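Local coordinates for luciferase-like enzymeAMP-CoA-ligase (Zophobas atratus, PDB 4W8O), which probably activates carboxylic acids with ATP and passes them to coenzyme A, as an AMP-forming relative of beetle luciferases in the ANL superfamily, at residues A[276-281]-A[307-312]; A[215-220]-A[290-295]; A[343-348]-A[416-421]; A[39-44]-A[245-250]. All coordinates share one frame; numbering follows the deposited sequence.

Interaction 1: residues A[276-281]-A[307-312]; sequences QLTNVP and KKLTQL
No aromatic ring takes part here; the flat group of the contact is the peptide plane between L277 and T278, and one face of it is covered by a methyl. L312 CD2 hangs over that plane, 3.6 Å from L277 O and almost as near to the carbonyl carbon, while the same methyl lies 3.8 Å from L277 CB. With CG anti to its backbone N (chi1 178°), L312 reaches straight across from its own helix, and its branched end suits a backbone surface that offers little more than a flat plate and a short stem. T278 supplies the second point of approach. Its CG2 lies anti to the carbonyl carbon and meets the other helix as a single methyl, 3.7 Å from L309 CD2 and 3.9 Å from K308 CB, crossing both side chains at about a right angle.

Helices 274-278 and 303-312 belong to successive beta-alpha units: strands 266-268, 293-297 and 317-324 are parallel neighbours in one sheet, and each helix connects one strand to the next. The two helices therefore pack side by side, and L277 CD1 and L309 CD2 approach loosely, at 4.4 Å, where both turn in toward the strands. L309 also rests on V318 and M301, L277 on M250 and T255. Threonine suits the place of T278 because its two branches divide the work: OG1 bonds to Q305 NE2, on an earlier turn of helix 303-312, and CG2 is left for the apolar seam. K308 gives only its stem, the chain running off from CB toward solvent.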
loop_
_atom_site.group_PDB
_atom_site.type_symbol
_atom_site.label_atom_id
_atom_site.label_comp_id
_atom_site.label_asym_id
_atom_site.label_seq_id
_atom_site.Cartn_x
_atom_site.Cartn_y
_atom_site.Cartn_z
ATOM N N GLN A 276 -12.637 -14.575 11.715
ATOM C CA GLN A 276 -12.126 -15.915 11.429
ATOM C C GLN A 276 -11.010 -16.334 12.393
ATOM O O GLN A 276 -10.847 -17.523 12.668
ATOM C CB GLN A 276 -11.640 -16.020 9.988
ATOM C CG GLN A 276 -12.755 -15.907 8.966
ATOM C CD GLN A 276 -12.320 -16.318 7.569
ATOM O OE1 GLN A 276 -11.580 -17.285 7.395
ATOM N NE2 GLN A 276 -12.787 -15.586 6.563
ATOM N N LEU A 277 -10.253 -15.363 12.906
ATOM C CA LEU A 277 -9.190 -15.646 13.878
ATOM C C LEU A 277 -9.767 -16.002 15.245
ATOM O O LEU A 277 -9.369 -16.984 15.848
ATOM C CB LEU A 277 -8.248 -14.451 14.037
ATOM C CG LEU A 277 -7.548 -13.968 12.770
ATOM C CD1 LEU A 277 -6.822 -12.662 13.029
ATOM C CD2 LEU A 277 -6.596 -15.038 12.259
ATOM N N THR A 278 -10.707 -15.189 15.718
ATOM C CA THR A 278 -11.303 -15.367 17.037
ATOM C C THR A 278 -12.238 -16.583 17.133
ATOM O O THR A 278 -12.559 -17.015 18.221
ATOM C CB THR A 278 -12.066 -14.106 17.467
ATOM O OG1 THR A 278 -12.937 -13.697 16.411
ATOM C CG2 THR A 278 -11.086 -12.967 17.791
ATOM N N ASN A 279 -12.660 -17.135 16.000
ATOM C CA ASN A 279 -13.472 -18.345 15.994
ATOM C C ASN A 279 -12.665 -19.627 15.782
ATOM O O ASN A 279 -13.236 -20.710 15.666
ATOM C CB ASN A 279 -14.583 -18.213 14.957
ATOM C CG ASN A 279 -15.712 -17.336 15.447
ATOM O OD1 ASN A 279 -16.598 -17.796 16.167
ATOM N ND2 ASN A 279 -15.676 -16.066 15.083
ATOM N N VAL A 280 -11.337 -19.517 15.749
ATOM C CA VAL A 280 -10.506 -20.712 15.730
ATOM C C VAL A 280 -10.604 -21.341 17.115
ATOM O O VAL A 280 -10.319 -20.677 18.112
ATOM C CB VAL A 280 -9.031 -20.406 15.398
ATOM C CG1 VAL A 280 -8.172 -21.657 15.569
ATOM C CG2 VAL A 280 -8.904 -19.863 13.981
ATOM N N PRO A 281 -11.017 -22.618 17.186
ATOM C CA PRO A 281 -11.120 -23.267 18.493
ATOM C C PRO A 281 -9.747 -23.629 19.073
ATOM O O PRO A 281 -8.819 -23.942 18.321
ATOM C CB PRO A 281 -11.938 -24.527 18.188
ATOM C CG PRO A 281 -11.595 -24.857 16.775
ATOM C CD PRO A 281 -11.359 -23.541 16.084
ATOM N N LYS A 307 -11.384 -6.475 21.995
ATOM C CA LYS A 307 -10.963 -7.164 23.213
ATOM C C LYS A 307 -10.614 -8.626 22.962
ATOM O O LYS A 307 -9.580 -9.103 23.430
ATOM C CB LYS A 307 -12.051 -7.096 24.284
ATOM C CG LYS A 307 -12.114 -5.771 25.018
ATOM C CD LYS A 307 -12.951 -5.887 26.286
ATOM C CE LYS A 307 -12.912 -4.604 27.099
ATOM N NZ LYS A 307 -13.544 -3.471 26.366
ATOM N N LYS A 308 -11.479 -9.334 22.237
ATOM C CA LYS A 308 -11.241 -10.742 21.922
ATOM C C LYS A 308 -9.908 -10.925 21.208
ATOM O O LYS A 308 -9.191 -11.891 21.470
ATOM C CB LYS A 308 -12.381 -11.333 21.074
ATOM C CG LYS A 308 -13.650 -11.656 21.853
ATOM C CD LYS A 308 -14.607 -12.498 21.020
ATOM C CE LYS A 308 -15.891 -12.835 21.771
ATOM N NZ LYS A 308 -17.062 -12.012 21.350
ATOM N N LEU A 309 -9.572 -9.991 20.319
ATOM C CA LEU A 309 -8.301 -10.047 19.602
ATOM C C LEU A 309 -7.090 -9.875 20.522
ATOM O O LEU A 309 -6.078 -10.551 20.331
ATOM C CB LEU A 309 -8.265 -9.017 18.464
ATOM C CG LEU A 309 -9.125 -9.374 17.252
ATOM C CD1 LEU A 309 -9.304 -8.169 16.333
ATOM C CD2 LEU A 309 -8.532 -10.552 16.486
ATOM N N THR A 310 -7.185 -8.989 21.511
ATOM C CA THR A 310 -6.077 -8.795 22.455
ATOM C C THR A 310 -5.897 -10.035 23.333
ATOM O O THR A 310 -4.782 -10.354 23.738
ATOM C CB THR A 310 -6.277 -7.566 23.365
ATOM O OG1 THR A 310 -7.508 -7.694 24.079
ATOM C CG2 THR A 310 -6.300 -6.293 22.555
ATOM N N GLN A 311 -6.998 -10.730 23.618
ATOM C CA GLN A 311 -6.940 -11.987 24.365
ATOM C C GLN A 311 -6.309 -13.097 23.528
ATOM O O GLN A 311 -5.497 -13.873 24.028
ATOM C CB GLN A 311 -8.332 -12.412 24.823
ATOM C CG GLN A 311 -8.983 -11.454 25.805
ATOM C CD GLN A 311 -10.396 -11.872 26.153
ATOM O OE1 GLN A 311 -11.366 -11.426 25.532
ATOM N NE2 GLN A 311 -10.520 -12.759 27.130
ATOM N N LEU A 312 -6.676 -13.166 22.252
ATOM C CA LEU A 312 -6.107 -14.159 21.351
ATOM C C LEU A 312 -4.587 -13.971 21.211
ATOM O O LEU A 312 -3.829 -14.947 21.155
ATOM C CB LEU A 312 -6.779 -14.071 19.980
ATOM C CG LEU A 312 -6.276 -15.019 18.889
ATOM C CD1 LEU A 312 -6.297 -16.463 19.376
ATOM C CD2 LEU A 312 -7.112 -14.866 17.625
#

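Interaction 2: residues A[215-220]-A[290-295]; sequences DCRSIL and SFRCLL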
loop_
_atom_site.group_PDB
_atom_site.type_symbol
_atom_site.label_atom_id
_atom_site.label_comp_id
_atom_site.label_asym_id
_atom_site.label_seq_id
_atom_site.Cartn_x
_atom_site.Cartn_y
_atom_site.Cartn_z
ATOM N N ASP A 215 5.623 -2.492 14.615
ATOM C CA ASP A 215 6.541 -3.580 14.275
ATOM C C ASP A 215 6.172 -4.204 12.925
ATOM O O ASP A 215 5.025 -4.613 12.732
ATOM C CB ASP A 215 6.464 -4.634 15.390
ATOM C CG ASP A 215 7.586 -5.655 15.334
ATOM O OD1 ASP A 215 8.184 -5.867 14.260
ATOM O OD2 ASP A 215 7.862 -6.270 16.382
ATOM N N CYS A 216 7.144 -4.271 12.008
ATOM C CA CYS A 216 6.961 -4.852 10.667
ATOM C C CYS A 216 8.025 -5.902 10.321
ATOM O O CYS A 216 8.163 -6.265 9.151
ATOM C CB CYS A 216 7.045 -3.760 9.590
ATOM S SG CYS A 216 5.621 -2.671 9.454
ATOM N N ARG A 217 8.783 -6.378 11.309
ATOM C CA ARG A 217 9.944 -7.232 11.029
ATOM C C ARG A 217 9.570 -8.470 10.207
ATOM O O ARG A 217 10.297 -8.878 9.304
ATOM C CB ARG A 217 10.631 -7.649 12.325
ATOM C CG ARG A 217 11.336 -6.505 13.045
ATOM C CD ARG A 217 11.795 -6.926 14.429
ATOM N NE ARG A 217 10.660 -7.284 15.278
ATOM C CZ ARG A 217 10.740 -7.955 16.421
ATOM N NH1 ARG A 217 11.916 -8.351 16.896
ATOM N NH2 ARG A 217 9.632 -8.224 17.101
ATOM N N SER A 218 8.428 -9.055 10.525
ATOM C CA SER A 218 7.863 -10.115 9.714
ATOM C C SER A 218 6.339 -9.915 9.617
ATOM O O SER A 218 5.588 -10.264 10.538
ATOM C CB SER A 218 8.225 -11.472 10.313
ATOM O OG SER A 218 7.957 -12.492 9.375
ATOM N N ILE A 219 5.901 -9.333 8.500
ATOM C CA ILE A 219 4.510 -8.901 8.347
ATOM C C ILE A 219 3.769 -9.707 7.277
ATOM O O ILE A 219 4.243 -9.850 6.155
ATOM C CB ILE A 219 4.394 -7.380 8.065
ATOM C CG1 ILE A 219 2.916 -6.972 7.941
ATOM C CG2 ILE A 219 5.168 -6.976 6.814
ATOM C CD1 ILE A 219 2.674 -5.476 7.972
ATOM N N LEU A 220 2.608 -10.240 7.659
ATOM C CA LEU A 220 1.733 -10.989 6.756
ATOM C C LEU A 220 0.627 -10.074 6.242
ATOM O O LEU A 220 0.094 -9.252 6.991
ATOM C CB LEU A 220 1.113 -12.193 7.479
ATOM C CG LEU A 220 0.047 -13.036 6.761
ATOM C CD1 LEU A 220 0.568 -13.626 5.460
ATOM C CD2 LEU A 220 -0.446 -14.154 7.670
ATOM N N SER A 290 5.504 -14.958 19.082
ATOM C CA SER A 290 6.250 -14.026 18.233
ATOM C C SER A 290 5.428 -12.804 17.813
ATOM O O SER A 290 5.988 -11.794 17.389
ATOM C CB SER A 290 6.737 -14.745 16.970
ATOM O OG SER A 290 5.649 -15.052 16.100
ATOM N N PHE A 291 4.105 -12.907 17.905
ATOM C CA PHE A 291 3.214 -11.904 17.320
ATOM C C PHE A 291 3.126 -10.655 18.189
ATOM O O PHE A 291 2.858 -10.751 19.381
ATOM C CB PHE A 291 1.826 -12.506 17.121
ATOM C CG PHE A 291 0.935 -11.693 16.228
ATOM C CD1 PHE A 291 1.155 -11.658 14.854
ATOM C CD2 PHE A 291 -0.131 -10.979 16.753
ATOM C CE1 PHE A 291 0.331 -10.921 14.025
ATOM C CE2 PHE A 291 -0.958 -10.237 15.928
ATOM C CZ PHE A 291 -0.724 -10.204 14.561
ATOM N N ARG A 292 3.344 -9.488 17.585
ATOM C CA ARG A 292 3.379 -8.220 18.322
ATOM C C ARG A 292 2.353 -7.174 17.892
ATOM O O ARG A 292 2.070 -6.258 18.656
ATOM C CB ARG A 292 4.768 -7.592 18.211
ATOM C CG ARG A 292 5.885 -8.433 18.801
ATOM C CD ARG A 292 5.941 -8.329 20.314
ATOM N NE ARG A 292 6.929 -9.259 20.860
ATOM C CZ ARG A 292 6.727 -10.563 21.035
ATOM N NH1 ARG A 292 5.561 -11.113 20.721
ATOM N NH2 ARG A 292 7.693 -11.324 21.532
ATOM N N CYS A 293 1.792 -7.292 16.690
ATOM C CA CYS A 293 1.008 -6.199 16.131
ATOM C C CYS A 293 -0.026 -6.638 15.088
ATOM O O CYS A 293 0.330 -7.109 14.014
ATOM C CB CYS A 293 1.967 -5.175 15.514
ATOM S SG CYS A 293 1.190 -3.602 15.103
ATOM N N LEU A 294 -1.306 -6.474 15.413
ATOM C CA LEU A 294 -2.378 -6.697 14.453
ATOM C C LEU A 294 -2.836 -5.343 13.913
ATOM O O LEU A 294 -3.431 -4.545 14.640
ATOM C CB LEU A 294 -3.553 -7.447 15.096
ATOM C CG LEU A 294 -4.511 -8.149 14.125
ATOM C CD1 LEU A 294 -5.402 -9.142 14.871
ATOM C CD2 LEU A 294 -5.363 -7.154 13.350
ATOM N N LEU A 295 -2.550 -5.104 12.634
ATOM C CA LEU A 295 -2.855 -3.838 11.973
ATOM C C LEU A 295 -4.184 -3.959 11.250
ATOM O O LEU A 295 -4.437 -4.931 10.537
ATOM C CB LEU A 295 -1.743 -3.478 10.982
ATOM C CG LEU A 295 -0.371 -3.187 11.605
ATOM C CD1 LEU A 295 0.763 -3.426 10.619
ATOM C CD2 LEU A 295 -0.314 -1.766 12.154
#
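The salt bridge at this contact lies wholly on one side of it: D215 and R217, two residues apart, hold each other, and 290-295 meets the pair with the hydrocarbon part of R292. R217 grips the carboxylate side-on, NE to D215 OD1 at 3.0 Å and NH2 to D215 OD2 at 2.7 Å, each oxygen using its syn lone pair. D215 OD1 also accepts from the backbone, R217 N lying 3.1 Å away in an almost straight bond (174°), which makes an Asx turn; a bend at chi3 brings the guanidinium back to the carboxylate, with D215 OD1 in its plane. Aspartate fits because its short arm can serve backbone and side chain at once.

R292 lies alongside D215 and points the same way, its CG 3.8 Å from D215 OD2 and near the edge of the R217 guanidinium. Its own charged end turns off at chi2 to the carbonyl of S289. R292 NE remains 4.7 Å from R217 NH2, a like-charge approach that the carboxylate would be expected to ease.

Strands 218-221 and 293-297 are both parallel members of the nine-stranded mixed sheet, but strand 266-268 runs between them, so the two segments meet across it without hydrogen bonds of their own. D215 O reaches S266 OG on that middle strand. Further along, I219 and L295 cross over it at about a right angle, CD1 to CD1 at 3.9 Å. I219, with CG1 anti to its backbone N, extends fully from the sheet to get there, and also touches I233 and T237 of helix 228-239.

Interaction 3: residues A[343-348]-A[416-421]; sequences DTKVGS and CVYVIE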
loop_
_atom_site.group_PDB
_atom_site.type_symbol
_atom_site.label_atom_id
_atom_site.label_comp_id
_atom_site.label_asym_id
_atom_site.label_seq_id
_atom_site.Cartn_x
_atom_site.Cartn_y
_atom_site.Cartn_z
ATOM N N ASP A 343 -5.430 0.834 25.414
ATOM C CA ASP A 343 -6.313 0.022 26.267
ATOM C C ASP A 343 -7.461 0.832 26.887
ATOM O O ASP A 343 -8.066 0.391 27.861
ATOM C CB ASP A 343 -5.500 -0.623 27.393
ATOM C CG ASP A 343 -4.123 -1.061 26.940
ATOM O OD1 ASP A 343 -4.034 -1.859 25.984
ATOM O OD2 ASP A 343 -3.130 -0.600 27.540
ATOM N N THR A 344 -7.770 1.995 26.316
ATOM C CA THR A 344 -8.719 2.932 26.925
ATOM C C THR A 344 -9.693 3.531 25.917
ATOM O O THR A 344 -10.908 3.424 26.087
ATOM C CB THR A 344 -7.978 4.103 27.614
ATOM O OG1 THR A 344 -7.017 3.589 28.546
ATOM C CG2 THR A 344 -8.957 5.025 28.349
ATOM N N LYS A 345 -9.151 4.160 24.876
ATOM C CA LYS A 345 -9.923 5.035 23.994
ATOM C C LYS A 345 -10.381 4.340 22.702
ATOM O O LYS A 345 -9.992 4.725 21.595
ATOM C CB LYS A 345 -9.092 6.295 23.686
ATOM C CG LYS A 345 -9.907 7.575 23.585
ATOM C CD LYS A 345 -9.173 8.761 24.195
ATOM C CE LYS A 345 -10.010 9.417 25.279
ATOM N NZ LYS A 345 -9.348 10.621 25.840
ATOM N N VAL A 346 -11.221 3.318 22.856
ATOM C CA VAL A 346 -11.870 2.665 21.713
ATOM C C VAL A 346 -13.199 3.426 21.519
ATOM O O VAL A 346 -13.707 3.973 22.490
ATOM C CB VAL A 346 -12.110 1.160 21.990
ATOM C CG1 VAL A 346 -12.513 0.415 20.723
ATOM C CG2 VAL A 346 -10.866 0.516 22.601
ATOM N N GLY A 347 -13.754 3.528 20.305
ATOM C CA GLY A 347 -13.147 3.084 19.056
ATOM C C GLY A 347 -12.771 4.281 18.209
ATOM O O GLY A 347 -13.542 4.726 17.359
ATOM N N SER A 348 -11.583 4.810 18.469
ATOM C CA SER A 348 -11.030 5.914 17.690
ATOM C C SER A 348 -10.117 5.342 16.609
ATOM O O SER A 348 -9.800 4.160 16.630
ATOM C CB SER A 348 -10.231 6.848 18.601
ATOM O OG SER A 348 -9.008 6.250 18.997
ATOM N N CYS A 416 -7.477 12.299 20.004
ATOM C CA CYS A 416 -7.898 11.055 19.345
ATOM C C CYS A 416 -8.943 11.339 18.261
ATOM O O CYS A 416 -9.870 12.119 18.481
ATOM C CB CYS A 416 -8.449 10.068 20.369
ATOM S SG CYS A 416 -7.174 9.404 21.457
ATOM N N VAL A 417 -8.779 10.708 17.098
ATOM C CA VAL A 417 -9.614 10.982 15.931
ATOM C C VAL A 417 -10.742 9.946 15.788
ATOM O O VAL A 417 -10.547 8.758 16.053
ATOM C CB VAL A 417 -8.752 10.999 14.648
ATOM C CG1 VAL A 417 -9.605 11.277 13.417
ATOM C CG2 VAL A 417 -7.638 12.034 14.770
ATOM N N TYR A 418 -11.916 10.411 15.364
ATOM C CA TYR A 418 -13.083 9.546 15.140
ATOM C C TYR A 418 -13.703 9.892 13.796
ATOM O O TYR A 418 -14.068 11.044 13.559
ATOM C CB TYR A 418 -14.135 9.744 16.237
ATOM C CG TYR A 418 -13.682 9.315 17.611
ATOM C CD1 TYR A 418 -12.963 10.181 18.431
ATOM C CD2 TYR A 418 -13.976 8.041 18.096
ATOM C CE1 TYR A 418 -12.543 9.784 19.690
ATOM C CE2 TYR A 418 -13.561 7.640 19.352
ATOM C CZ TYR A 418 -12.846 8.515 20.145
ATOM O OH TYR A 418 -12.426 8.110 21.391
ATOM N N VAL A 419 -13.804 8.894 12.921
ATOM C CA VAL A 419 -14.448 9.049 11.617
ATOM C C VAL A 419 -15.821 8.420 11.728
ATOM O O VAL A 419 -15.947 7.293 12.209
ATOM C CB VAL A 419 -13.645 8.347 10.498
ATOM C CG1 VAL A 419 -14.352 8.484 9.152
ATOM C CG2 VAL A 419 -12.230 8.907 10.427
ATOM N N ILE A 420 -16.849 9.140 11.296
ATOM C CA ILE A 420 -18.215 8.660 11.486
ATOM C C ILE A 420 -18.964 8.341 10.188
ATOM O O ILE A 420 -19.733 7.384 10.156
ATOM C CB ILE A 420 -19.029 9.592 12.427
ATOM C CG1 ILE A 420 -19.228 10.989 11.833
ATOM C CG2 ILE A 420 -18.330 9.705 13.777
ATOM C CD1 ILE A 420 -19.926 11.963 12.769
ATOM N N GLU A 421 -18.749 9.109 9.125
ATOM C CA GLU A 421 -19.442 8.851 7.855
ATOM C C GLU A 421 -18.790 9.560 6.680
ATOM O O GLU A 421 -17.971 10.456 6.864
ATOM C CB GLU A 421 -20.914 9.285 7.937
ATOM C CG GLU A 421 -21.128 10.794 7.999
ATOM C CD GLU A 421 -22.597 11.175 8.009
ATOM O OE1 GLU A 421 -23.352 10.589 8.812
ATOM O OE2 GLU A 421 -22.996 12.059 7.220
#
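S348 lays its CB over one face of the Y418 ring, a CH-pi contact 3.7 Å from the centroid and 22° off the ring normal, displaced toward the rim. Y418 belongs to strand 417-422, an outermost strand of the five-stranded antiparallel sheet, which further on carries a classic beta bulge where I420 and E421 both face I408. The loop 343-348 docks against residues 416-418, just before backbone hydrogen bonds join V417 to C349 and G350. The CB of S348 is wedged between ring and backbone, 3.5 Å from Y418 CZ and only 3.2 Å from V417 O, so a small residue suits the place.

The phenol has further neighbours. Its ring meets that of Y410 on the neighbouring strand with the planes about 10° apart, and its OH end lies 3.4 Å from K345 CG, the two side chains crossing at about a right angle. An alanine at Y418 would remove the ring under S348 and the hydroxyl beside K345, and would probably leave the loop less firmly seated on the strand.

K345 contributes its methylenes: CD packs 3.5 Å from C416 SG, whose soft, polarisable sulphur accepts such a neighbour. The lysine chain bends at chi2 and chi3 on its way to D414, where NZ forms a salt bridge. A cis peptide precedes G347, in the loop just before S348. S348 OG takes the crowded position between backbone N and carbonyl carbon, bonds to G350 N, and donates to K345 O at 3.2 Å, nearly along the C=O axis.

Interaction 4: residues A[39-44]-A[245-250]; sequences DGDLDK and VFARSM
A parallel beta bridge between D39 and F246 joins strand 35-39 to strand 243-246 just where both strands end. G40 N donates to F246 O at 2.8 Å, nearly along the C=O axis. A side chain at G40 would run into that same oxygen, so glycine is the natural choice. D39 and F246 project to the same face of the sheet. The phenylalanine takes the crowded position between its backbone N and carbonyl carbon (chi1 59°), which folds the ring across to its partner: D39 CA sits over one face, 3.9 Å from the centroid, and D39 CG lies 3.4 Å from F246 CE1.

Beyond the bridge the chain reverses through a tight beta hairpin with a G1 bulge, D43 and K44 both facing D39. D39 OD1 holds the turn as an Asx motif, accepting from D41 N at 2.9 Å nearly along its C-O axis and from L42 N at 3.1 Å from above the carboxylate plane. A leucine at D39 would lose both of these bonds and would probably loosen the turn between strands 35-39 and 44-47.

D41 reaches across to 245-250. Its OD2 accepts from R248 N at 2.8 Å through the syn lone pair, in a fairly straight bond (161°), while water 1 donates to D41 OD1 at 2.7 Å and accepts from S249 N at 2.8 Å.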
loop_
_atom_site.group_PDB
_atom_site.type_symbol
_atom_site.label_atom_id
_atom_site.label_comp_id
_atom_site.label_asym_id
_atom_site.label_seq_id
_atom_site.Cartn_x
_atom_site.Cartn_y
_atom_site.Cartn_z
ATOM N N ASP A 39 6.217 -16.582 0.247
ATOM C CA ASP A 39 4.906 -17.103 -0.113
ATOM C C ASP A 39 4.414 -18.082 0.964
ATOM O O ASP A 39 4.834 -19.239 1.010
ATOM C CB ASP A 39 4.978 -17.809 -1.466
ATOM C CG ASP A 39 3.609 -18.172 -2.012
ATOM O OD1 ASP A 39 2.707 -18.529 -1.225
ATOM O OD2 ASP A 39 3.440 -18.117 -3.244
ATOM N N GLY A 40 3.510 -17.612 1.816
ATOM C CA GLY A 40 2.944 -18.436 2.883
ATOM C C GLY A 40 2.199 -19.683 2.425
ATOM O O GLY A 40 2.113 -20.657 3.168
ATOM N N ASP A 41 1.650 -19.659 1.217
ATOM C CA ASP A 41 0.916 -20.807 0.693
ATOM C C ASP A 41 1.845 -21.921 0.230
ATOM O O ASP A 41 1.613 -23.090 0.528
ATOM C CB ASP A 41 0.016 -20.385 -0.470
ATOM C CG ASP A 41 -1.136 -19.511 -0.029
ATOM O OD1 ASP A 41 -1.734 -19.790 1.023
ATOM O OD2 ASP A 41 -1.463 -18.553 -0.753
ATOM N N LEU A 42 2.889 -21.553 -0.503
ATOM C CA LEU A 42 3.828 -22.518 -1.073
ATOM C C LEU A 42 5.033 -22.806 -0.187
ATOM O O LEU A 42 5.779 -23.750 -0.460
ATOM C CB LEU A 42 4.331 -22.027 -2.432
ATOM C CG LEU A 42 3.268 -21.832 -3.513
ATOM C CD1 LEU A 42 3.923 -21.315 -4.784
ATOM C CD2 LEU A 42 2.499 -23.123 -3.776
ATOM N N ASP A 43 5.224 -22.005 0.861
ATOM C CA ASP A 43 6.399 -22.110 1.734
ATOM C C ASP A 43 7.691 -21.993 0.925
ATOM O O ASP A 43 8.609 -22.797 1.073
ATOM C CB ASP A 43 6.362 -23.417 2.550
ATOM C CG ASP A 43 7.413 -23.461 3.656
ATOM O OD1 ASP A 43 7.781 -22.398 4.195
ATOM O OD2 ASP A 43 7.871 -24.576 3.988
ATOM N N LYS A 44 7.736 -20.989 0.052
ATOM C CA LYS A 44 8.954 -20.619 -0.664
ATOM C C LYS A 44 9.324 -19.195 -0.263
ATOM O O LYS A 44 8.457 -18.396 0.079
ATOM C CB LYS A 44 8.747 -20.690 -2.181
ATOM C CG LYS A 44 8.229 -22.019 -2.704
ATOM C CD LYS A 44 9.229 -23.142 -2.487
ATOM C CE LYS A 44 8.651 -24.474 -2.927
ATOM N NZ LYS A 44 9.365 -25.603 -2.279
ATOM N N VAL A 245 5.351 -11.278 4.155
ATOM C CA VAL A 245 4.696 -12.570 3.945
ATOM C C VAL A 245 3.307 -12.365 3.332
ATOM O O VAL A 245 2.571 -11.465 3.721
ATOM C CB VAL A 245 4.594 -13.365 5.263
ATOM C CG1 VAL A 245 4.177 -14.809 4.993
ATOM C CG2 VAL A 245 5.925 -13.321 6.012
ATOM N N PHE A 246 2.964 -13.185 2.349
ATOM C CA PHE A 246 1.647 -13.107 1.734
ATOM C C PHE A 246 0.994 -14.481 1.633
ATOM O O PHE A 246 1.663 -15.513 1.659
ATOM C CB PHE A 246 1.720 -12.433 0.350
ATOM C CG PHE A 246 2.622 -13.135 -0.626
ATOM C CD1 PHE A 246 2.140 -14.169 -1.413
ATOM C CD2 PHE A 246 3.955 -12.765 -0.752
ATOM C CE1 PHE A 246 2.970 -14.824 -2.306
ATOM C CE2 PHE A 246 4.790 -13.414 -1.644
ATOM C CZ PHE A 246 4.297 -14.451 -2.418
ATOM N N ALA A 247 -0.329 -14.465 1.546
ATOM C CA ALA A 247 -1.122 -15.647 1.285
ATOM C C ALA A 247 -2.341 -15.214 0.471
ATOM O O ALA A 247 -2.823 -14.078 0.593
ATOM C CB ALA A 247 -1.531 -16.310 2.587
ATOM N N ARG A 248 -2.828 -16.121 -0.367
ATOM C CA ARG A 248 -3.870 -15.791 -1.319
ATOM C C ARG A 248 -5.192 -15.482 -0.632
ATOM O O ARG A 248 -5.871 -14.527 -0.990
ATOM C CB ARG A 248 -4.073 -16.935 -2.312
ATOM C CG ARG A 248 -4.527 -16.439 -3.667
ATOM C CD ARG A 248 -3.332 -15.997 -4.501
ATOM N NE ARG A 248 -2.681 -17.135 -5.155
ATOM C CZ ARG A 248 -3.167 -17.769 -6.221
ATOM N NH1 ARG A 248 -2.503 -18.797 -6.739
ATOM N NH2 ARG A 248 -4.319 -17.389 -6.769
ATOM N N SER A 249 -5.543 -16.294 0.356
ATOM C CA SER A 249 -6.830 -16.192 1.026
ATOM C C SER A 249 -6.655 -16.242 2.520
ATOM O O SER A 249 -5.828 -16.981 3.038
ATOM C CB SER A 249 -7.739 -17.347 0.613
ATOM O OG SER A 249 -8.024 -17.283 -0.763
ATOM N N MET A 250 -7.469 -15.468 3.210
ATOM C CA MET A 250 -7.449 -15.437 4.646
ATOM C C MET A 250 -8.312 -16.582 5.163
ATOM O O MET A 250 -9.482 -16.688 4.816
ATOM C CB MET A 250 -7.982 -14.092 5.119
ATOM C CG MET A 250 -7.662 -13.774 6.560
ATOM S SD MET A 250 -8.667 -14.732 7.699
ATOM C CE MET A 250 -7.921 -14.215 9.235
HETATM O O HOH W 1 -4.257 -18.719 0.909
#

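In the fold
Interactions 1, 2 and 4 belong to one alpha/beta unit built on the nine-stranded mixed sheet. Interactions 2 and 4, with centres 15 Å apart, share that sheet: strands 218-221 and 243-246 are neighbours, and I219 O lies 2.7 Å from V245 N, probably a hydrogen bond. Interaction 1 covers the sheet with helices, touching interaction 2 through L309 CD2 and L294 CD1 (3.8 Å) and interaction 4 through L277 CD2 and M250 CE (3.4 Å). Interaction 3 stands apart, touching none of the others, its centre about 32 Å from that of interaction 4. In interaction 2 the side chain of L295 is about 4 Å from the bound polyether P33, probably from the crystallisation liquor, whose pocket is lined by F268 and T296.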